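Local coordinates for protein neutral ceramidase (Pseudomonas aeruginosa, PDB 2ZWS) that hydrolyses the N-acyl bond of ceramides to give sphingosine and a fatty acid, also runs the reverse synthesis, and binds one zinc ion per subunit, at residues 11-16 / 39-44; 393-398 / 476-481. All coordinates share one frame; numbering follows the deposited sequence. Where two conformers were deposited one is given.

Contact 1: 11-16 / 39-44; sequences KADITG and RQWARA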
loop_
_atom_site.group_PDB
_atom_site.type_symbol
_atom_site.label_atom_id
_atom_site.label_comp_id
_atom_site.label_asym_id
_atom_site.label_seq_id
_atom_site.Cartn_x
_atom_site.Cartn_y
_atom_site.Cartn_z
ATOM N N LYS A 11 9.691 11.169 -1.035
ATOM C CA LYS A 11 9.058 10.233 -0.118
ATOM C C LYS A 11 8.448 11.042 1.018
ATOM O O LYS A 11 9.047 12.019 1.498
ATOM C CB LYS A 11 10.095 9.223 0.399
ATOM C CG LYS A 11 9.618 8.197 1.361
ATOM C CD LYS A 11 10.754 7.235 1.659
ATOM C CE LYS A 11 10.736 6.842 3.093
ATOM N NZ LYS A 11 11.898 6.038 3.482
ATOM N N ALA A 12 7.242 10.668 1.439
ATOM C CA ALA A 12 6.595 11.373 2.556
ATOM C C ALA A 12 5.724 10.451 3.382
ATOM O O ALA A 12 5.220 9.463 2.902
ATOM C CB ALA A 12 5.771 12.544 2.068
ATOM N N ASP A 13 5.604 10.802 4.646
ATOM C CA ASP A 13 4.962 9.994 5.679
ATOM C C ASP A 13 3.432 10.039 5.517
ATOM O O ASP A 13 2.852 11.144 5.437
ATOM C CB ASP A 13 5.390 10.628 7.000
ATOM C CG ASP A 13 4.937 9.858 8.241
ATOM O OD1 ASP A 13 4.176 8.865 8.150
ATOM O OD2 ASP A 13 5.374 10.267 9.354
ATOM N N ILE A 14 2.787 8.862 5.412
ATOM C CA ILE A 14 1.335 8.768 5.309
ATOM C C ILE A 14 0.782 7.908 6.464
ATOM O O ILE A 14 -0.339 7.363 6.379
ATOM C CB ILE A 14 0.875 8.169 3.964
ATOM C CG1 ILE A 14 1.605 6.841 3.660
ATOM C CG2 ILE A 14 1.080 9.132 2.829
ATOM C CD1 ILE A 14 1.046 6.084 2.397
ATOM N N THR A 15 1.555 7.793 7.551
ATOM C CA THR A 15 1.142 6.938 8.686
ATOM C C THR A 15 -0.080 7.550 9.375
ATOM O O THR A 15 -0.090 8.741 9.706
ATOM C CB THR A 15 2.266 6.822 9.726
ATOM O OG1 THR A 15 3.492 6.434 9.077
ATOM C CG2 THR A 15 1.913 5.766 10.790
ATOM N N GLY A 16 -1.082 6.734 9.625
ATOM C CA GLY A 16 -2.299 7.195 10.249
ATOM C C GLY A 16 -2.326 6.906 11.742
ATOM O O GLY A 16 -1.295 6.800 12.384
ATOM N N ARG A 39 6.977 3.029 9.825
ATOM C CA ARG A 39 5.989 3.951 9.284
ATOM C C ARG A 39 5.591 3.567 7.855
ATOM O O ARG A 39 6.254 2.750 7.198
ATOM C CB ARG A 39 6.500 5.394 9.327
ATOM C CG ARG A 39 6.445 5.959 10.763
ATOM C CD ARG A 39 6.663 7.510 10.826
ATOM N NE ARG A 39 6.421 7.918 12.218
ATOM C CZ ARG A 39 5.371 8.613 12.660
ATOM N NH1 ARG A 39 4.487 9.157 11.827
ATOM N NH2 ARG A 39 5.238 8.807 13.970
ATOM N N GLN A 40 4.501 4.180 7.400
ATOM C CA GLN A 40 3.992 4.043 6.046
ATOM C C GLN A 40 4.382 5.268 5.227
ATOM O O GLN A 40 4.256 6.414 5.713
ATOM C CB GLN A 40 2.462 3.965 6.104
ATOM C CG GLN A 40 1.950 2.763 6.916
ATOM C CD GLN A 40 0.459 2.838 7.116
ATOM O OE1 GLN A 40 -0.304 2.251 6.350
ATOM N NE2 GLN A 40 0.038 3.595 8.073
ATOM N N TRP A 41 4.808 5.040 3.979
ATOM C CA TRP A 41 5.315 6.128 3.121
ATOM C C TRP A 41 4.643 6.106 1.759
ATOM O O TRP A 41 4.198 5.026 1.255
ATOM C CB TRP A 41 6.843 5.989 2.908
ATOM C CG TRP A 41 7.552 5.990 4.243
ATOM C CD1 TRP A 41 7.858 4.906 5.025
ATOM C CD2 TRP A 41 8.009 7.150 4.959
ATOM N NE1 TRP A 41 8.472 5.321 6.194
ATOM C CE2 TRP A 41 8.569 6.695 6.181
ATOM C CE3 TRP A 41 7.984 8.520 4.693
ATOM C CZ2 TRP A 41 9.107 7.568 7.120
ATOM C CZ3 TRP A 41 8.519 9.389 5.627
ATOM C CH2 TRP A 41 9.065 8.915 6.833
ATOM N N ALA A 42 4.510 7.307 1.193
ATOM C CA ALA A 42 4.242 7.478 -0.225
ATOM C C ALA A 42 5.582 7.774 -0.898
ATOM O O ALA A 42 6.334 8.639 -0.445
ATOM C CB ALA A 42 3.300 8.648 -0.455
ATOM N N ARG A 43 5.858 7.052 -1.970
ATOM C CA ARG A 43 7.121 7.208 -2.720
ATOM C C ARG A 43 6.730 7.625 -4.125
ATOM O O ARG A 43 6.047 6.871 -4.838
ATOM C CB ARG A 43 7.873 5.865 -2.735
ATOM C CG ARG A 43 8.531 5.522 -1.393
ATOM C CD ARG A 43 9.160 4.120 -1.382
ATOM N NE ARG A 43 9.893 3.849 -0.142
ATOM C CZ ARG A 43 9.340 3.324 0.952
ATOM N NH1 ARG A 43 8.051 3.001 0.941
ATOM N NH2 ARG A 43 10.068 3.111 2.059
ATOM N N ALA A 44 7.122 8.830 -4.508
ATOM C CA ALA A 44 6.699 9.447 -5.770
ATOM C C ALA A 44 7.834 9.513 -6.756
ATOM O O ALA A 44 8.981 9.865 -6.381
ATOM C CB ALA A 44 6.176 10.858 -5.524
#
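Lys11 to Asp13 pair with Trp41 to Arg43 as antiparallel neighbours within the large mixed sheet in the N-terminal ceramidase region. Ala12 and Ala42 form the hydrogen-bonded pair: Ala12 N reaches Ala42 O at 2.9 Å and Ala42 N reaches Ala12 O at 2.8 Å. On the face carrying Lys11, Asp13, Trp41 and Arg43, the lysine crosses the indole obliquely: CG is anti to its backbone N, and the bend at chi3 (142°) puts CE over the ring face. CE sits 3.3 Å from Trp41 CD2, and NZ stands over the five-membered ring only 4° off the normal, a cation-pi contact. At the end of the strand, Asp13 OD1 accepts from Thr15 N, which makes an Asx turn, and also from Thr15 OG1, which in turn receives Gln40 N at 3.0 Å. Asp13 OD2 offers its syn lone pair to Arg39 NH1 at 2.9 Å, a salt bridge whose bond is bent, with OD2 tilted from the guanidinium plane. Arg39 NE pairs with Asp579, a magnesium ligand, so this arginine is second-shell. Lys11 NZ and Arg43 NH2 lie 3.7 Å apart; salt bridges from both to Glu228 probably offset this like-charge repulsion.

Contact 2: 393-398 / 476-481; sequences LPIQMF and QQLFVD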
loop_
_atom_site.group_PDB
_atom_site.type_symbol
_atom_site.label_atom_id
_atom_site.label_comp_id
_atom_site.label_asym_id
_atom_site.label_seq_id
_atom_site.Cartn_x
_atom_site.Cartn_y
_atom_site.Cartn_z
ATOM N N LEU A 393 -15.159 3.399 -12.108
ATOM C CA LEU A 393 -13.789 2.967 -11.802
ATOM C C LEU A 393 -12.767 3.534 -12.781
ATOM O O LEU A 393 -13.062 3.678 -13.969
ATOM C CB LEU A 393 -13.709 1.431 -11.786
ATOM C CG LEU A 393 -14.499 0.763 -10.639
ATOM C CD1 LEU A 393 -14.510 -0.702 -10.865
ATOM C CD2 LEU A 393 -13.858 1.106 -9.299
ATOM N N PRO A 394 -11.570 3.885 -12.275
ATOM C CA PRO A 394 -10.541 4.466 -13.120
ATOM C C PRO A 394 -9.786 3.378 -13.881
ATOM O O PRO A 394 -9.420 2.333 -13.299
ATOM C CB PRO A 394 -9.604 5.134 -12.105
ATOM C CG PRO A 394 -9.674 4.239 -10.875
ATOM C CD PRO A 394 -11.131 3.731 -10.869
ATOM N N ILE A 395 -9.554 3.652 -15.168
ATOM C CA ILE A 395 -8.701 2.820 -15.999
ATOM C C ILE A 395 -7.615 3.776 -16.526
ATOM O O ILE A 395 -7.934 4.872 -17.016
ATOM C CB ILE A 395 -9.498 2.227 -17.193
ATOM C CG1 ILE A 395 -10.693 1.338 -16.729
ATOM C CG2 ILE A 395 -8.559 1.495 -18.162
ATOM C CD1 ILE A 395 -10.255 0.156 -15.901
ATOM N N GLN A 396 -6.344 3.379 -16.433
ATOM C CA GLN A 396 -5.251 4.272 -16.758
ATOM C C GLN A 396 -4.094 3.485 -17.338
ATOM O O GLN A 396 -3.819 2.343 -16.912
ATOM C CB GLN A 396 -4.791 4.964 -15.474
ATOM C CG GLN A 396 -3.761 6.077 -15.730
ATOM C CD GLN A 396 -3.385 6.761 -14.446
ATOM O OE1 GLN A 396 -3.077 6.088 -13.472
ATOM N NE2 GLN A 396 -3.427 8.110 -14.426
ATOM N N MET A 397 -3.389 4.126 -18.273
ATOM C CA MET A 397 -2.153 3.581 -18.832
ATOM C C MET A 397 -1.158 4.702 -19.040
ATOM O O MET A 397 -1.526 5.792 -19.503
ATOM C CB MET A 397 -2.381 2.897 -20.182
ATOM C CG MET A 397 -3.245 1.658 -20.149
ATOM S SD MET A 397 -3.559 0.932 -21.773
ATOM C CE MET A 397 -1.880 0.628 -22.338
ATOM N N PHE A 398 0.098 4.446 -18.650
ATOM C CA PHE A 398 1.211 5.338 -18.979
ATOM C C PHE A 398 2.040 4.654 -20.056
ATOM O O PHE A 398 2.237 3.439 -20.005
ATOM C CB PHE A 398 2.159 5.533 -17.793
ATOM C CG PHE A 398 1.647 6.454 -16.713
ATOM C CD1 PHE A 398 0.454 7.169 -16.848
ATOM C CD2 PHE A 398 2.401 6.625 -15.561
ATOM C CE1 PHE A 398 0.004 8.010 -15.830
ATOM C CE2 PHE A 398 1.967 7.489 -14.547
ATOM C CZ PHE A 398 0.781 8.184 -14.691
ATOM N N GLN A 476 -10.378 -6.460 -19.640
ATOM C CA GLN A 476 -9.535 -6.691 -20.796
ATOM C C GLN A 476 -9.975 -5.786 -21.958
ATOM O O GLN A 476 -9.130 -5.150 -22.606
ATOM C CB GLN A 476 -9.570 -8.165 -21.213
ATOM C CG GLN A 476 -8.511 -8.547 -22.222
ATOM C CD GLN A 476 -8.239 -10.034 -22.230
ATOM O OE1 GLN A 476 -8.077 -10.655 -21.173
ATOM N NE2 GLN A 476 -8.165 -10.614 -23.428
ATOM N N GLN A 477 -11.277 -5.696 -22.181
ATOM C CA GLN A 477 -11.812 -4.810 -23.221
ATOM C C GLN A 477 -11.407 -3.359 -22.981
ATOM O O GLN A 477 -10.979 -2.671 -23.906
ATOM C CB GLN A 477 -13.325 -4.879 -23.218
ATOM C CG GLN A 477 -13.991 -3.891 -24.155
ATOM C CD GLN A 477 -15.470 -4.106 -24.187
ATOM O OE1 GLN A 477 -16.243 -3.294 -23.666
ATOM N NE2 GLN A 477 -15.877 -5.228 -24.746
ATOM N N LEU A 478 -11.557 -2.914 -21.731
ATOM C CA LEU A 478 -11.256 -1.524 -21.381
ATOM C C LEU A 478 -9.786 -1.180 -21.627
ATOM O O LEU A 478 -9.462 -0.115 -22.195
ATOM C CB LEU A 478 -11.646 -1.255 -19.932
ATOM C CG LEU A 478 -13.154 -1.295 -19.655
ATOM C CD1 LEU A 478 -13.426 -1.234 -18.162
ATOM C CD2 LEU A 478 -13.916 -0.212 -20.383
ATOM N N PHE A 479 -8.897 -2.057 -21.171
ATOM C CA PHE A 479 -7.470 -1.848 -21.401
ATOM C C PHE A 479 -7.060 -1.978 -22.863
ATOM O O PHE A 479 -6.186 -1.237 -23.335
ATOM C CB PHE A 479 -6.640 -2.748 -20.482
ATOM C CG PHE A 479 -6.510 -2.214 -19.079
ATOM C CD1 PHE A 479 -5.748 -1.066 -18.841
ATOM C CD2 PHE A 479 -7.138 -2.836 -17.991
ATOM C CE1 PHE A 479 -5.610 -0.537 -17.555
ATOM C CE2 PHE A 479 -6.975 -2.287 -16.671
ATOM C CZ PHE A 479 -6.210 -1.131 -16.480
ATOM N N VAL A 480 -7.641 -2.934 -23.593
ATOM C CA VAL A 480 -7.298 -3.042 -25.017
ATOM C C VAL A 480 -7.753 -1.791 -25.767
ATOM O O VAL A 480 -6.975 -1.214 -26.562
ATOM C CB VAL A 480 -7.873 -4.329 -25.642
ATOM C CG1 VAL A 480 -7.852 -4.247 -27.185
ATOM C CG2 VAL A 480 -7.046 -5.500 -25.155
ATOM N N ASP A 481 -8.974 -1.339 -25.487
ATOM C CA ASP A 481 -9.488 -0.146 -26.160
ATOM C C ASP A 481 -8.594 1.077 -25.863
ATOM O O ASP A 481 -8.300 1.882 -26.759
ATOM C CB ASP A 481 -10.964 0.105 -25.803
ATOM C CG ASP A 481 -11.921 -0.912 -26.458
ATOM O OD1 ASP A 481 -11.460 -1.737 -27.283
ATOM O OD2 ASP A 481 -13.141 -0.873 -26.155
#
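Ile395 CG2 is anti to the backbone N, Phe479 CG is anti to its carbonyl carbon (chi1 -80°), and chi2 (-69°) turns the ring face to the methyl; the ring tip reaches the strand although the side chain does not start out toward it. The evidence for a CH-pi contact is direct. Ile395 CG2 stands 3.9 Å from the centroid of the Phe479 ring and 20° off its normal, over one face but displaced toward the rim, so that its closest ring atom is Phe479 CE1 at 3.6 Å. The rim of the same ring is met by the next two strand residues. Gln396 O lies near the ring plane, 3.5 Å from Phe479 CE1, and Met397 CG lies there too, 3.9 Å from Phe479 CD1. One helix residue earlier, Leu478 crosses Ile395 at about a right angle, with Leu478 CD1 4.0 Å from Ile395 CG1. No hydrogen bond joins the two segments; the side-chain contacts are apolar and the touching residues are buried. The segment axes approach to 9.0 Å, and the contact joins helix 471-488 to one face of the four-stranded sheet. Within that sheet, strand 392-400 runs between strands 295-303 and 403-407. Tyr475 and Met482 of the same helix also touch Ile395, and Ile420 of helix 414-428 packs on Phe479, so the ring, projecting from helix 471-488, touches both strand 392-400 and helix 414-428.

Both contacts are largely buried, but they hold different elements, with centres about 27 Å apart and nearest atoms about 10 Å apart. Contact 1 joins neighbouring strands within one sheet and lies about 10 Å from the centre of the chain; contact 2 packs a helix on another sheet, about 21 Å from that centre. Their chemistry follows this difference. Contact 1 combines backbone pairing with charged side chains and buries 649 Å², and the salt bridge of Arg39 with Asp579 links it to the magnesium site. Contact 2 has no hydrogen bond between its segments, buries 260 Å², and depends on aliphatic and aromatic fit. Along the chain, contact 1 closes before contact 2 opens.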